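Local coordinates for putative methyl-accepting chemotaxis signal transduction protein (Campylobacter jejuni subsp. jejuni serotype O:2, PDB 4XMR), which binds isoleucine in a tandem PAS sensory domain and probably signals across the membrane to steer chemotaxis, at residues R41-E44 with K45-N49; V159-P162 with S163-Q167; K192-N196 with P197-H201. All coordinates share one frame; numbering follows the deposited sequence.

Contact 1. Residues R41-E44 with K45-N49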
ATOM      1  N   ARG B  41       7.789  10.352  -9.359  1.00 10.87           N
ATOM      2  CA  ARG B  41       9.174  10.397  -9.834  1.00 11.26           C
ATOM      3  C   ARG B  41       9.373   9.547 -11.085  1.00 11.61           C
ATOM      4  O   ARG B  41      10.087   9.943 -12.008  1.00 12.29           O
ATOM      5  CB  ARG B  41      10.140   9.927  -8.748  1.00 13.51           C
ATOM      6  CG  ARG B  41      10.450  10.964  -7.673  1.00 19.06           C
ATOM      7  CD  ARG B  41      11.622  10.505  -6.811  1.00 23.99           C
ATOM      8  NE  ARG B  41      11.206   9.437  -5.917  1.00 36.54           N
ATOM      9  CZ  ARG B  41      10.767   9.640  -4.682  1.00 31.85           C
ATOM     10  NH1 ARG B  41      10.717  10.874  -4.190  1.00 34.42           N
ATOM     11  NH2 ARG B  41      10.396   8.613  -3.937  1.00 31.73           N
ATOM     12  N   ALA B  42       8.761   8.368 -11.111  1.00 10.12           N
ATOM     13  CA  ALA B  42       8.874   7.492 -12.273  1.00  9.96           C
ATOM     14  C   ALA B  42       8.256   8.160 -13.503  1.00 10.32           C
ATOM     15  O   ALA B  42       8.816   8.105 -14.608  1.00 10.69           O
ATOM     16  CB  ALA B  42       8.219   6.145 -11.995  1.00 10.47           C
ATOM     17  N   LEU B  43       7.095   8.778 -13.312  1.00  9.13           N
ATOM     18  CA  LEU B  43       6.412   9.479 -14.391  1.00  8.73           C
ATOM     19  C   LEU B  43       7.282  10.629 -14.919  1.00  9.77           C
ATOM     20  O   LEU B  43       7.444  10.779 -16.130  1.00 10.04           O
ATOM     21  CB  LEU B  43       5.047   9.969 -13.906  1.00  9.61           C
ATOM     22  CG  LEU B  43       4.196  10.748 -14.903  1.00 10.63           C
ATOM     23  CD1 LEU B  43       4.128  10.062 -16.263  1.00 11.23           C
ATOM     24  CD2 LEU B  43       2.795  10.886 -14.325  1.00 13.04           C
ATOM     25  N   GLU B  44       7.858  11.425 -14.018  1.00 10.31           N
ATOM     26  CA  GLU B  44       8.773  12.491 -14.426  1.00 11.09           C
ATOM     27  C   GLU B  44       9.896  11.952 -15.303  1.00 11.71           C
ATOM     28  O   GLU B  44      10.234  12.541 -16.329  1.00 11.90           O
ATOM     29  CB  GLU B  44       9.370  13.158 -13.183  1.00 15.66           C
ATOM     30  CG  GLU B  44      10.655  13.982 -13.444  1.00 20.80           C
ATOM     31  CD  GLU B  44      11.372  14.392 -12.164  1.00 25.33           C
ATOM     32  OE1 GLU B  44      11.474  13.561 -11.229  1.00 29.78           O
ATOM     33  OE2 GLU B  44      11.836  15.552 -12.087  1.00 27.51           O
ATOM     34  N   LYS B  45      10.481  10.839 -14.886  1.00 11.31           N
ATOM     35  CA  LYS B  45      11.621  10.271 -15.602  1.00 12.59           C
ATOM     36  C   LYS B  45      11.210   9.814 -17.003  1.00 12.14           C
ATOM     37  O   LYS B  45      11.945  10.037 -17.971  1.00 13.07           O
ATOM     38  CB  LYS B  45      12.246   9.125 -14.804  1.00 14.48           C
ATOM     39  CG  LYS B  45      13.531   8.551 -15.384  1.00 20.48           C
ATOM     40  CD  LYS B  45      14.096   7.458 -14.475  1.00 23.27           C
ATOM     41  CE  LYS B  45      15.335   6.812 -15.078  1.00 29.44           C
ATOM     42  NZ  LYS B  45      15.933   5.808 -14.153  1.00 43.89           N
ATOM     43  N   ASP B  46      10.036   9.199 -17.128  1.00 10.95           N
ATOM     44  CA  ASP B  46       9.585   8.781 -18.448  1.00 11.61           C
ATOM     45  C   ASP B  46       9.264   9.978 -19.349  1.00 11.23           C
ATOM     46  O   ASP B  46       9.537   9.940 -20.541  1.00 12.60           O
ATOM     47  CB  ASP B  46       8.393   7.828 -18.326  1.00 11.59           C
ATOM     48  CG  ASP B  46       8.818   6.371 -18.299  1.00 13.40           C
ATOM     49  OD1 ASP B  46       9.847   6.026 -18.930  1.00 16.29           O
ATOM     50  OD2 ASP B  46       8.110   5.559 -17.669  1.00 13.09           O
ATOM     51  N   ILE B  47       8.709  11.043 -18.794  1.00 10.20           N
ATOM     52  CA  ILE B  47       8.454  12.227 -19.607  1.00 11.94           C
ATOM     53  C   ILE B  47       9.768  12.864 -20.074  1.00 11.21           C
ATOM     54  O   ILE B  47       9.937  13.180 -21.260  1.00 12.32           O
ATOM     55  CB  ILE B  47       7.576  13.259 -18.864  1.00 10.80           C
ATOM     56  CG1 ILE B  47       6.193  12.661 -18.605  1.00 12.76           C
ATOM     57  CG2 ILE B  47       7.473  14.552 -19.680  1.00 11.98           C
ATOM     58  CD1 ILE B  47       5.340  13.467 -17.639  1.00 13.79           C
ATOM     59  N   ALA B  48      10.698  13.022 -19.140  1.00 11.60           N
ATOM     60  CA  ALA B  48      11.975  13.640 -19.449  1.00 12.40           C
ATOM     61  C   ALA B  48      12.850  12.776 -20.365  1.00 12.59           C
ATOM     62  O   ALA B  48      13.806  13.271 -20.955  1.00 15.00           O
ATOM     63  CB  ALA B  48      12.707  13.989 -18.162  1.00 14.04           C
ATOM     64  N   ASN B  49      12.509  11.496 -20.487  0.62 12.02           N
ATOM     65  CA  ASN B  49      13.223  10.589 -21.387  0.62 11.86           C
ATOM     66  C   ASN B  49      12.822  10.772 -22.855  0.62 12.86           C
ATOM     67  O   ASN B  49      13.484  10.257 -23.752  0.62 14.26           O
ATOM     68  CB  ASN B  49      12.984   9.139 -20.963  0.62 13.08           C
ATOM     69  CG  ASN B  49      13.809   8.154 -21.751  0.62 17.25           C
ATOM     70  OD1 ASN B  49      15.021   8.305 -21.868  0.62 23.28           O
ATOM     71  ND2 ASN B  49      13.155   7.142 -22.306  0.62 25.76           N
TER
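Leu43 carries CG anti to its backbone N (chi1 179°), whereas Ile47 keeps CG1 beside its own N and turns it back along the helix (chi1 -64°). These two rotations bring the branches of residues one helical turn apart onto the same side, where they cross obliquely. Leu43 CD1 meets Ile47 CD1 at 3.9 Å. Ile47 CG1 also lies over the backbone, 3.4 Å from Leu43 O, so the isoleucine covers a carbonyl as well as a methyl group.

Regular alpha-helical bonding fixes this spacing. Lys45 N donates to Arg41 O, Asp46 N to Ala42 O and Ile47 N to Leu43 O, each at 3.0 Å. The next bond, Ala48 N to Glu44 O, measures 2.9 Å and is nearly straight (167° at the hydrogen); the series then weakens at Asn49. Beside it, Ala48 CB comes to 3.4 Å from the same Glu44 O.

The leucine-isoleucine ridge is buried against Leu157 of strand 152-162 and against Ile68 and Leu69 of helix 58-76. Glu44 runs out extended on another side and forms a salt bridge with Lys145. OD2 of the buried Asp46 is hydrogen-bonded to Tyr72 OH of its own chain and to His74 ND1 of the second subunit.

This C-terminal end of helix 9-48 is thus divided chemically. An apolar face packs on the membrane-distal sensor fold of its own chain, while a carboxylate with two partners joins the subunits; those two bonds would probably offset the cost of burying Asp46 and favour its ionised form.

Contact 2. Residues V159-P162 with S163-Q167. With ILE (isoleucine), chain E.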
ATOM      1  N   VAL B 159      -0.056  14.976 -10.082  1.00  9.95           N
ATOM      2  CA  VAL B 159      -0.800  13.738  -9.885  1.00  9.36           C
ATOM      3  C   VAL B 159      -1.782  13.951  -8.738  1.00  8.82           C
ATOM      4  O   VAL B 159      -1.358  14.282  -7.622  1.00 10.43           O
ATOM      5  CB  VAL B 159       0.155  12.567  -9.557  1.00 10.12           C
ATOM      6  CG1 VAL B 159      -0.635  11.309  -9.207  1.00 11.86           C
ATOM      7  CG2 VAL B 159       1.122  12.318 -10.718  1.00 10.84           C
ATOM      8  N   ASP B 160      -3.077  13.787  -9.008  1.00  9.90           N
ATOM      9  CA  ASP B 160      -4.098  13.969  -7.983  1.00 10.59           C
ATOM     10  C   ASP B 160      -4.607  12.616  -7.520  1.00 10.48           C
ATOM     11  O   ASP B 160      -5.108  11.815  -8.329  1.00 11.27           O
ATOM     12  CB  ASP B 160      -5.313  14.755  -8.498  1.00 10.97           C
ATOM     13  CG  ASP B 160      -4.997  16.183  -8.906  1.00 12.99           C
ATOM     14  OD1 ASP B 160      -3.914  16.706  -8.580  1.00 12.72           O
ATOM     15  OD2 ASP B 160      -5.872  16.785  -9.562  1.00 12.43           O
ATOM     16  N   ILE B 161      -4.479  12.366  -6.222  1.00 11.91           N
ATOM     17  CA  ILE B 161      -5.025  11.166  -5.601  1.00 12.35           C
ATOM     18  C   ILE B 161      -6.142  11.608  -4.642  1.00 13.51           C
ATOM     19  O   ILE B 161      -5.927  12.491  -3.825  1.00 14.75           O
ATOM     20  CB  ILE B 161      -3.925  10.394  -4.817  1.00 13.29           C
ATOM     21  CG1 ILE B 161      -2.675  10.138  -5.689  1.00 14.09           C
ATOM     22  CG2 ILE B 161      -4.500   9.115  -4.201  1.00 13.50           C
ATOM     23  CD1 ILE B 161      -2.920   9.293  -6.926  1.00 14.43           C
ATOM     24  N   PRO B 162      -7.344  11.019  -4.751  1.00 15.31           N
ATOM     25  CA  PRO B 162      -8.410  11.438  -3.831  1.00 16.16           C
ATOM     26  C   PRO B 162      -7.994  11.231  -2.379  1.00 16.07           C
ATOM     27  O   PRO B 162      -7.458  10.174  -2.033  1.00 15.85           O
ATOM     28  CB  PRO B 162      -9.569  10.495  -4.175  1.00 18.58           C
ATOM     29  CG  PRO B 162      -9.313  10.105  -5.601  1.00 19.94           C
ATOM     30  CD  PRO B 162      -7.805   9.985  -5.690  1.00 17.23           C
ATOM     31  N   SER B 163      -8.207  12.242  -1.545  1.00 15.72           N
ATOM     32  CA  SER B 163      -7.896  12.101  -0.132  1.00 15.09           C
ATOM     33  C   SER B 163      -8.739  10.991   0.504  1.00 14.75           C
ATOM     34  O   SER B 163      -8.332  10.390   1.501  1.00 14.19           O
ATOM     35  CB  SER B 163      -8.033  13.434   0.612  1.00 22.49           C
ATOM     36  OG  SER B 163      -9.269  14.055   0.346  1.00 24.26           O
ATOM     37  N   GLU B 164      -9.886  10.695  -0.100  1.00 14.55           N
ATOM     38  CA  GLU B 164     -10.720   9.584   0.334  1.00 14.56           C
ATOM     39  C   GLU B 164      -9.974   8.244   0.293  1.00 14.61           C
ATOM     40  O   GLU B 164     -10.275   7.346   1.077  1.00 15.27           O
ATOM     41  CB  GLU B 164     -12.007   9.528  -0.497  1.00 18.25           C
ATOM     42  CG  GLU B 164     -13.047   8.563   0.039  1.00 19.82           C
ATOM     43  CD  GLU B 164     -14.347   8.606  -0.741  1.00 23.13           C
ATOM     44  OE1 GLU B 164     -14.438   9.371  -1.723  1.00 24.15           O
ATOM     45  OE2 GLU B 164     -15.278   7.871  -0.362  1.00 28.38           O
ATOM     46  N   ASP B 165      -8.977   8.120  -0.587  1.00 14.04           N
ATOM     47  CA  ASP B 165      -8.179   6.903  -0.613  1.00 14.46           C
ATOM     48  C   ASP B 165      -7.412   6.716   0.693  1.00 13.79           C
ATOM     49  O   ASP B 165      -7.312   5.604   1.209  1.00 14.05           O
ATOM     50  CB  ASP B 165      -7.178   6.906  -1.773  1.00 14.88           C
ATOM     51  CG  ASP B 165      -7.826   6.725  -3.117  1.00 18.11           C
ATOM     52  OD1 ASP B 165      -9.063   6.568  -3.191  1.00 22.86           O
ATOM     53  OD2 ASP B 165      -7.062   6.726  -4.105  1.00 19.48           O
ATOM     54  N   LEU B 166      -6.856   7.802   1.224  1.00 13.43           N
ATOM     55  CA  LEU B 166      -6.142   7.712   2.485  1.00 13.05           C
ATOM     56  C   LEU B 166      -7.132   7.490   3.636  1.00 12.54           C
ATOM     57  O   LEU B 166      -6.860   6.720   4.558  1.00 13.41           O
ATOM     58  CB  LEU B 166      -5.266   8.946   2.691  1.00 13.34           C
ATOM     59  CG  LEU B 166      -4.539   8.960   4.032  1.00 14.06           C
ATOM     60  CD1 LEU B 166      -3.709   7.685   4.225  1.00 13.41           C
ATOM     61  CD2 LEU B 166      -3.664  10.196   4.080  1.00 17.28           C
ATOM     62  N   GLN B 167      -8.289   8.150   3.596  0.50 13.26           N
ATOM     63  CA  GLN B 167      -9.311   7.902   4.620  0.50 15.15           C
ATOM     64  C   GLN B 167      -9.691   6.437   4.646  0.50 15.73           C
ATOM     65  O   GLN B 167      -9.780   5.824   5.711  0.50 15.38           O
ATOM     66  CB  GLN B 167     -10.570   8.753   4.404  0.50 16.30           C
ATOM     67  CG  GLN B 167     -11.895   8.112   4.907  0.50 20.29           C
ATOM     68  CD  GLN B 167     -11.988   7.946   6.429  0.50 21.64           C
ATOM     69  OE1 GLN B 167     -11.444   8.731   7.188  0.50 21.68           O
ATOM     70  NE2 GLN B 167     -12.697   6.921   6.866  0.50 23.92           N
TER
HETATM   71  N   ILE E 301      -6.329  19.427  -9.184  1.00 18.04           N
HETATM   72  CA  ILE E 301      -5.692  20.457  -9.988  1.00 18.60           C
HETATM   73  C   ILE E 301      -6.279  21.803  -9.584  1.00 19.77           C
HETATM   74  O   ILE E 301      -5.658  22.844  -9.762  1.00 22.92           O
HETATM   75  CB  ILE E 301      -5.863  20.186 -11.507  1.00 16.76           C
HETATM   76  CG1 ILE E 301      -4.909  21.073 -12.311  1.00 19.03           C
HETATM   77  CG2 ILE E 301      -7.308  20.373 -11.947  1.00 21.05           C
HETATM   78  CD1 ILE E 301      -4.803  20.696 -13.778  1.00 21.36           C
HETATM   79  OXT ILE E 301      -7.382  21.856  -9.034  1.00 19.87           O
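Pro162 and Asp165 pack tightly where strand 152-162 passes into helix 163-171. Asp165 N donates to Pro162 O at 2.9 Å, the bond of a tight first turn. The N-H does not approach along a lone pair: it stands well above the carbonyl plane, 57° out of it. Asp165 CB presses on the same oxygen at 3.3 Å. With CG placed beside its own N (chi1 -72°), the aspartate folds back over the strand end, lying aslant the proline and crossing the isoleucine at about a right angle. Its OD2 then lies 3.7 Å from Pro162 CD and 3.5 Å from Ile161 CG2, both contacts being to carbon atoms.

The other side is loose. Glu164 extends away from the strand on the exposed side of the assembly, and its nearest side-chain approach is Glu164 CB to Pro162 CB at 4.5 Å.

Farther up the strand, Asp160 belongs to the ligand pocket: its OD2 accepts a 2.7 Å hydrogen bond from the amino nitrogen of bound isoleucine. Tyr82, another pocket residue, and Thr142 bond OD1, and Asn80 bonds OD2, so the carboxylate that reads the ammonium group is held at both oxygens.

Strand and helix segments run at 43° to each other, changing course without reversing. Ile161 packs on Phe32 and Asn36 of helix 9-48, while Leu166 reaches Phe187 of strand 186-189 in the other sheet.

Contact 3. Residues K192-N196 with P197-H201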
ATOM      1  N   LYS B 192     -15.999   6.317  11.566  1.00 21.92           N
ATOM      2  CA  LYS B 192     -16.352   7.395  10.647  1.00 24.94           C
ATOM      3  C   LYS B 192     -17.277   8.441  11.263  1.00 25.46           C
ATOM      4  O   LYS B 192     -17.456   9.516  10.698  1.00 27.18           O
ATOM      5  CB  LYS B 192     -16.888   6.851   9.314  1.00 31.38           C
ATOM      6  CG  LYS B 192     -15.784   6.240   8.449  1.00 35.08           C
ATOM      7  CD  LYS B 192     -16.265   5.757   7.081  1.00 40.08           C
ATOM      8  CE  LYS B 192     -15.151   4.997   6.358  1.00 46.88           C
ATOM      9  NZ  LYS B 192     -15.527   4.512   4.998  1.00 53.11           N
ATOM     10  N   GLU B 193     -17.842   8.140  12.431  1.00 23.61           N
ATOM     11  CA  GLU B 193     -18.610   9.137  13.173  1.00 27.47           C
ATOM     12  C   GLU B 193     -17.753  10.315  13.648  1.00 25.00           C
ATOM     13  O   GLU B 193     -18.255  11.431  13.812  1.00 26.67           O
ATOM     14  CB  GLU B 193     -19.334   8.500  14.362  1.00 27.98           C
ATOM     15  CG  GLU B 193     -20.508   7.613  13.977  1.00 39.66           C
ATOM     16  CD  GLU B 193     -21.545   7.495  15.086  1.00 51.96           C
ATOM     17  OE1 GLU B 193     -21.197   7.713  16.267  1.00 51.70           O
ATOM     18  OE2 GLU B 193     -22.717   7.194  14.775  1.00 60.93           O
ATOM     19  N   LEU B 194     -16.467  10.071  13.878  1.00 23.46           N
ATOM     20  CA  LEU B 194     -15.554  11.130  14.306  1.00 21.49           C
ATOM     21  C   LEU B 194     -15.383  12.210  13.243  1.00 23.19           C
ATOM     22  O   LEU B 194     -14.868  13.287  13.533  1.00 25.01           O
ATOM     23  CB  LEU B 194     -14.182  10.555  14.675  1.00 21.42           C
ATOM     24  CG  LEU B 194     -14.132   9.679  15.924  1.00 22.05           C
ATOM     25  CD1 LEU B 194     -12.680   9.379  16.280  1.00 21.84           C
ATOM     26  CD2 LEU B 194     -14.862  10.326  17.103  1.00 27.19           C
ATOM     27  N   LEU B 195     -15.816  11.922  12.018  1.00 20.51           N
ATOM     28  CA  LEU B 195     -15.670  12.876  10.924  1.00 20.70           C
ATOM     29  C   LEU B 195     -16.749  13.948  10.936  1.00 21.69           C
ATOM     30  O   LEU B 195     -16.610  14.995  10.302  1.00 22.17           O
ATOM     31  CB  LEU B 195     -15.682  12.153   9.580  1.00 21.84           C
ATOM     32  CG  LEU B 195     -14.508  11.195   9.350  1.00 22.41           C
ATOM     33  CD1 LEU B 195     -14.651  10.503   8.006  1.00 23.48           C
ATOM     34  CD2 LEU B 195     -13.178  11.925   9.438  1.00 24.50           C
ATOM     35  N   ASN B 196     -17.834  13.679  11.648  1.00 21.85           N
ATOM     36  CA  ASN B 196     -18.935  14.622  11.704  1.00 22.88           C
ATOM     37  C   ASN B 196     -18.503  15.913  12.396  1.00 21.37           C
ATOM     38  O   ASN B 196     -17.886  15.874  13.456  1.00 22.53           O
ATOM     39  CB  ASN B 196     -20.138  14.004  12.414  1.00 23.56           C
ATOM     40  CG  ASN B 196     -21.420  14.757  12.135  1.00 29.74           C
ATOM     41  OD1 ASN B 196     -21.642  15.848  12.666  1.00 32.41           O
ATOM     42  ND2 ASN B 196     -22.278  14.176  11.300  1.00 31.96           N
ATOM     43  N   PRO B 197     -18.825  17.061  11.791  1.00 23.08           N
ATOM     44  CA  PRO B 197     -18.421  18.380  12.294  1.00 23.77           C
ATOM     45  C   PRO B 197     -18.872  18.662  13.726  1.00 27.49           C
ATOM     46  O   PRO B 197     -18.270  19.502  14.392  1.00 26.90           O
ATOM     47  CB  PRO B 197     -19.124  19.343  11.335  1.00 26.70           C
ATOM     48  CG  PRO B 197     -19.322  18.564  10.094  1.00 33.13           C
ATOM     49  CD  PRO B 197     -19.577  17.158  10.529  1.00 27.98           C
ATOM     50  N   SER B 198     -19.910  17.973  14.190  1.00 22.15           N
ATOM     51  CA  SER B 198     -20.441  18.211  15.531  1.00 25.51           C
ATOM     52  C   SER B 198     -19.587  17.602  16.654  1.00 24.19           C
ATOM     53  O   SER B 198     -19.812  17.888  17.832  1.00 29.52           O
ATOM     54  CB  SER B 198     -21.881  17.709  15.634  1.00 26.82           C
ATOM     55  OG  SER B 198     -22.713  18.363  14.681  1.00 34.20           O
ATOM     56  N   ILE B 199     -18.611  16.776  16.291  1.00 22.52           N
ATOM     57  CA  ILE B 199     -17.710  16.173  17.267  1.00 22.70           C
ATOM     58  C   ILE B 199     -16.674  17.194  17.719  1.00 22.07           C
ATOM     59  O   ILE B 199     -16.016  17.834  16.894  1.00 23.18           O
ATOM     60  CB  ILE B 199     -16.973  14.942  16.683  1.00 22.59           C
ATOM     61  CG1 ILE B 199     -17.971  13.900  16.179  1.00 27.71           C
ATOM     62  CG2 ILE B 199     -16.032  14.333  17.721  1.00 24.68           C
ATOM     63  CD1 ILE B 199     -18.824  13.295  17.270  1.00 31.42           C
ATOM     64  N   ASP B 200     -16.530  17.338  19.035  1.00 22.79           N
ATOM     65  CA  ASP B 200     -15.579  18.283  19.614  1.00 22.43           C
ATOM     66  C   ASP B 200     -14.207  17.647  19.812  1.00 21.41           C
ATOM     67  O   ASP B 200     -14.018  16.818  20.706  1.00 24.22           O
ATOM     68  CB  ASP B 200     -16.116  18.813  20.943  1.00 26.26           C
ATOM     69  CG  ASP B 200     -15.218  19.858  21.567  1.00 28.74           C
ATOM     70  OD1 ASP B 200     -14.321  20.381  20.874  1.00 28.98           O
ATOM     71  OD2 ASP B 200     -15.425  20.176  22.761  1.00 37.63           O
ATOM     72  N   HIS B 201     -13.248  18.050  18.984  1.00 19.91           N
ATOM     73  CA  HIS B 201     -11.897  17.509  19.072  1.00 18.73           C
ATOM     74  C   HIS B 201     -10.934  18.351  19.903  1.00 19.05           C
ATOM     75  O   HIS B 201      -9.770  17.996  20.041  1.00 19.94           O
ATOM     76  CB  HIS B 201     -11.332  17.283  17.675  1.00 20.37           C
ATOM     77  CG  HIS B 201     -12.050  16.218  16.907  1.00 24.88           C
ATOM     78  ND1 HIS B 201     -11.934  14.880  17.218  1.00 24.35           N
ATOM     79  CD2 HIS B 201     -12.891  16.294  15.852  1.00 24.42           C
ATOM     80  CE1 HIS B 201     -12.675  14.174  16.380  1.00 30.24           C
ATOM     81  NE2 HIS B 201     -13.267  15.007  15.544  1.00 26.43           N
TER
HETATM   82  O   HOH W   1     -15.333  17.135  14.162  1.00 30.68           O
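Asn196 and the residues after it form a type I beta turn, Asn196 to Ile199, with an Asx turn built over its start. The evidence for both lies in two acceptors of the one asparagine, its backbone O and its side-chain OD1.

Pro197 fills the second position of the turn, and its CD packs across the flat amide of Asn196. It is also consistent with the end of the 3-10 segment 192-195: a proline has no N-H to offer Leu194 O, the acceptor next in the series after Lys192 O and Glu193 O.

Ser198 supplies the Asx bond. Asn196 CG is anti to the backbone N (chi1 -163°), which swings OD1 forward until a lone pair in the amide plane receives Ser198 N at 3.1 Å.

Ile199 closes the beta turn, its N donating to Asn196 O at 3.1 Å from a position 43° out of the carbonyl plane. Its side chain folds back over the 3-10 segment, with CG1 3.4 Å from Glu193 O and CG2 4.2 Å from Leu194 CD2. A water pins the same strip of backbone by donating to Asn196 O and to Ile199 O, 2.9 Å each.

Asp200 turns outward, and its OD1 caps Ser202 N at the entry to helix 202-211.

His201 points back across the loop. Ile199 CG2 covers one ring face toward the rim, while Phe180 makes an edge-to-face contact with the ring. The imidazole takes up the carbonyl that the proline could not serve: NE2 donates to Leu194 O at 3.1 Å, with that oxygen only 3° out of the ring plane.

From the N terminus, contact 1 comes at the far end of the long helix 9-48, contact 2 follows where strand 152-162 hands over to helix 163-171, and contact 3 lies in the loop between strand 186-189 and helix 202-211. Each is a local closure within continuous chain, and the three follow in series without nesting or crossing. Contacts 1 and 2 meet where Leu43 CD2 packs 4.2 Å from Val159 CG2, joining helix to six-stranded sheet. Contact 2 touches contact 3 through Gln167, which lies against Lys192 and Leu195. Contacts 1 and 3 fall on opposite sides of the chain's centre, about 41 Å apart between centres, with contact 2 bridging the two sheet domains.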